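Local coordinates for tellurite resistance protein of COG3793 (PDB 2OU3) that belongs to the TerB family, probably takes part in tellurite resistance, and binds zinc and an indole aldehyde in the crystal, at the interface of chains A and B. Residues are numbered along the deposited sequence; one frame, centred on the assembly and turned at random. Chains: chain A/B, Tellurite resistance protein of COG3793.

The interface of chains A and B. Residues chain A 18-22, 89, 92-93, 96; chain B 151, 155, 159-161.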
loop_
_atom_site.group_PDB
_atom_site.type_symbol
_atom_site.label_atom_id
_atom_site.label_comp_id
_atom_site.label_asym_id
_atom_site.label_seq_id
_atom_site.Cartn_x
_atom_site.Cartn_y
_atom_site.Cartn_z
ATOM N N PHE A 18 5.352 -6.473 0.595
ATOM C CA PHE A 18 6.364 -7.444 1.054
ATOM C C PHE A 18 7.164 -8.128 -0.052
ATOM O O PHE A 18 8.166 -8.787 0.257
ATOM C CB PHE A 18 5.732 -8.480 1.974
ATOM C CG PHE A 18 4.933 -7.865 3.090
ATOM C CD1 PHE A 18 5.570 -7.209 4.120
ATOM C CD2 PHE A 18 3.541 -7.812 3.014
ATOM C CE1 PHE A 18 4.843 -6.584 5.117
ATOM C CE2 PHE A 18 2.780 -7.211 4.027
ATOM C CZ PHE A 18 3.433 -6.570 5.057
ATOM N N GLY A 19 6.739 -7.989 -1.309
ATOM C CA GLY A 19 7.422 -8.616 -2.443
ATOM C C GLY A 19 7.067 -10.073 -2.687
ATOM O O GLY A 19 7.636 -10.737 -3.584
ATOM N N PHE A 20 6.128 -10.595 -1.894
ATOM C CA PHE A 20 5.804 -12.004 -1.882
ATOM C C PHE A 20 5.006 -12.366 -3.118
ATOM O O PHE A 20 4.235 -11.572 -3.600
ATOM C CB PHE A 20 4.949 -12.331 -0.643
ATOM C CG PHE A 20 5.661 -12.170 0.696
ATOM C CD1 PHE A 20 7.042 -12.028 0.798
ATOM C CD2 PHE A 20 4.908 -12.180 1.880
ATOM C CE1 PHE A 20 7.676 -11.886 2.050
ATOM C CE2 PHE A 20 5.533 -12.071 3.120
ATOM C CZ PHE A 20 6.908 -11.928 3.210
ATOM N N ASN A 21 5.227 -13.566 -3.645
ATOM C CA ASN A 21 4.429 -14.073 -4.776
ATOM C C ASN A 21 3.287 -15.021 -4.397
ATOM O O ASN A 21 2.593 -15.544 -5.285
ATOM C CB ASN A 21 5.356 -14.756 -5.783
ATOM C CG ASN A 21 6.321 -13.794 -6.425
ATOM O OD1 ASN A 21 7.499 -14.091 -6.546
ATOM N ND2 ASN A 21 5.826 -12.640 -6.844
ATOM N N GLN A 22 3.035 -15.169 -3.088
ATOM C CA GLN A 22 2.001 -16.054 -2.559
ATOM C C GLN A 22 1.407 -15.317 -1.364
ATOM O O GLN A 22 2.149 -14.609 -0.711
ATOM C CB GLN A 22 2.721 -17.320 -2.125
ATOM C CG GLN A 22 1.918 -18.498 -1.743
ATOM C CD GLN A 22 2.827 -19.639 -1.292
ATOM O OE1 GLN A 22 4.013 -19.692 -1.660
ATOM N NE2 GLN A 22 2.282 -20.553 -0.487
ATOM N N GLN A 89 8.307 -19.347 8.440
ATOM C CA GLN A 89 8.218 -18.172 7.565
ATOM C C GLN A 89 8.421 -16.906 8.370
ATOM O O GLN A 89 9.215 -16.049 8.009
ATOM C CB GLN A 89 6.857 -18.098 6.855
ATOM C CG GLN A 89 6.623 -19.199 5.791
ATOM C CD GLN A 89 6.421 -20.578 6.392
ATOM O OE1 GLN A 89 5.475 -20.811 7.181
ATOM N NE2 GLN A 89 7.297 -21.518 6.022
HETATM N N MSE A 92 11.962 -16.005 9.244
HETATM C CA MSE A 92 12.807 -15.393 8.220
HETATM C C MSE A 92 12.570 -13.869 8.112
HETATM O O MSE A 92 13.219 -13.184 7.311
HETATM C CB MSE A 92 12.504 -16.023 6.849
HETATM C CG MSE A 92 12.695 -17.487 6.833
HETATM SE SE MSE A 92 12.111 -18.350 5.193
HETATM C CE MSE A 92 12.927 -17.306 4.287
ATOM N N ALA A 93 11.646 -13.365 8.924
ATOM C CA ALA A 93 11.005 -12.080 8.708
ATOM C C ALA A 93 11.513 -11.002 9.662
ATOM O O ALA A 93 10.865 -9.981 9.853
ATOM C CB ALA A 93 9.483 -12.248 8.870
ATOM N N ASP A 96 11.711 -7.376 8.384
ATOM C CA ASP A 96 10.362 -7.043 7.987
ATOM C C ASP A 96 9.541 -6.701 9.251
ATOM O O ASP A 96 8.867 -5.684 9.318
ATOM C CB ASP A 96 9.858 -8.265 7.216
ATOM C CG ASP A 96 8.441 -8.134 6.658
ATOM O OD1 ASP A 96 7.741 -7.113 6.878
ATOM O OD2 ASP A 96 8.076 -9.113 5.936
ATOM N N LEU B 151 12.521 -3.803 -0.421
ATOM C CA LEU B 151 12.424 -5.228 -0.575
ATOM C C LEU B 151 13.805 -5.877 -0.507
ATOM O O LEU B 151 13.962 -6.940 0.105
ATOM C CB LEU B 151 11.647 -5.607 -1.841
ATOM C CG LEU B 151 10.215 -5.050 -1.935
ATOM C CD1 LEU B 151 9.651 -5.464 -3.291
ATOM C CD2 LEU B 151 9.317 -5.515 -0.749
ATOM N N TYR B 155 14.628 -8.535 2.483
ATOM C CA TYR B 155 14.872 -9.912 2.023
ATOM C C TYR B 155 15.989 -9.943 0.968
ATOM O O TYR B 155 15.733 -10.143 -0.225
ATOM C CB TYR B 155 13.573 -10.564 1.491
ATOM C CG TYR B 155 12.506 -10.700 2.561
ATOM C CD1 TYR B 155 12.611 -11.671 3.567
ATOM C CD2 TYR B 155 11.398 -9.886 2.566
ATOM C CE1 TYR B 155 11.657 -11.788 4.571
ATOM C CE2 TYR B 155 10.395 -10.010 3.586
ATOM C CZ TYR B 155 10.566 -10.940 4.593
ATOM O OH TYR B 155 9.644 -11.109 5.584
ATOM N N SER B 159 13.264 -15.208 0.543
ATOM C CA SER B 159 12.000 -14.652 1.023
ATOM C C SER B 159 11.093 -15.820 1.478
ATOM O O SER B 159 11.104 -16.888 0.846
ATOM C CB SER B 159 11.310 -13.888 -0.101
ATOM O OG SER B 159 10.106 -13.313 0.362
ATOM N N PRO B 160 10.304 -15.637 2.551
ATOM C CA PRO B 160 9.401 -16.705 2.986
ATOM C C PRO B 160 8.262 -17.026 2.039
ATOM O O PRO B 160 7.791 -18.165 1.988
ATOM C CB PRO B 160 8.855 -16.185 4.321
ATOM C CG PRO B 160 9.050 -14.755 4.301
ATOM C CD PRO B 160 10.259 -14.494 3.473
ATOM N N TYR B 161 7.812 -16.025 1.297
ATOM C CA TYR B 161 6.722 -16.208 0.379
ATOM C C TYR B 161 7.024 -15.444 -0.902
ATOM O O TYR B 161 6.295 -15.502 -1.885
ATOM C CB TYR B 161 5.481 -15.640 1.006
ATOM C CG TYR B 161 4.788 -16.496 2.050
ATOM C CD1 TYR B 161 4.000 -17.569 1.679
ATOM C CD2 TYR B 161 4.857 -16.171 3.407
ATOM C CE1 TYR B 161 3.296 -18.294 2.620
ATOM C CE2 TYR B 161 4.156 -16.890 4.353
ATOM C CZ TYR B 161 3.391 -17.967 3.963
ATOM O OH TYR B 161 2.642 -18.683 4.893
ATOM O OXT TYR B 161 8.056 -14.773 -0.967
HETATM O O HOH W 1 9.915 -10.549 -0.620
HETATM O O HOH W 2 9.072 -13.493 -3.720
HETATM O O HOH W 3 6.177 -17.885 -2.885
#
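Oxygen O of the C-terminal carboxylate of B:Tyr161 is gripped twice, by a backbone amide of the partner chain and by a water. The backbone N of A:Asn21 donates to B:Tyr161 O at 2.8 Å. It approaches 31° above the carboxylate plane instead of along a lone pair. The water lies 2.6 Å from the same B:Tyr161 O and also touches the poorly ordered side-chain amide of A:Gln22. The second oxygen, OXT, accepts the hydroxyl OG of B:Ser159 within its own chain at 2.8 Å, with OG anti to the backbone N (chi1 -178°). OXT further meets a water, at longer range, that is shared with A:Gly19 O and A:Asn21 OD1. Bonds from A:Asn21 and B:Ser159, one to each oxygen, should limit rotation of the carboxylate, and its negative charge is probably eased by these donors.

Packing completes the hold. CB of B:Tyr161 sits over one face of the A:Phe20 ring, 3.8 Å from its centroid, while CB of A:Phe18 covers the centre of the opposite face, so the phenyl is held between its own chain's A:Phe18 and the partner's CB, the latter offset toward the rim. B:Tyr155 meets the same ring at its edge, in plane, the two side chains crossing at about a right angle; B:Pro160 CG reaches its tip, CZ. Beyond, the phenol of B:Tyr161 is flanked by the aliphatic part of A:Gln89, bent at chi2, and the selenomethionine A:Met92 curls its CE toward B:Pro160.

A second anchor lies past A:Phe20, where the hydroxyl OH of B:Tyr155 donates to A:Asp96 OD2 at 2.6 Å. The carboxylate uses its anti lone pair and stands nearly perpendicular to the phenol ring, at 89°.

Repeated by two-fold symmetry, the C-terminal tail docks on the loop after helix 4-18, the turn around 3-10 helix 90-92 and the start of helix 94-106, tying together a possibly biological dimer and walling a two-chain pocket for 1h-indole-3-carbaldehyde, perhaps acquired during expression or crystallisation, whose role the structure alone does not show.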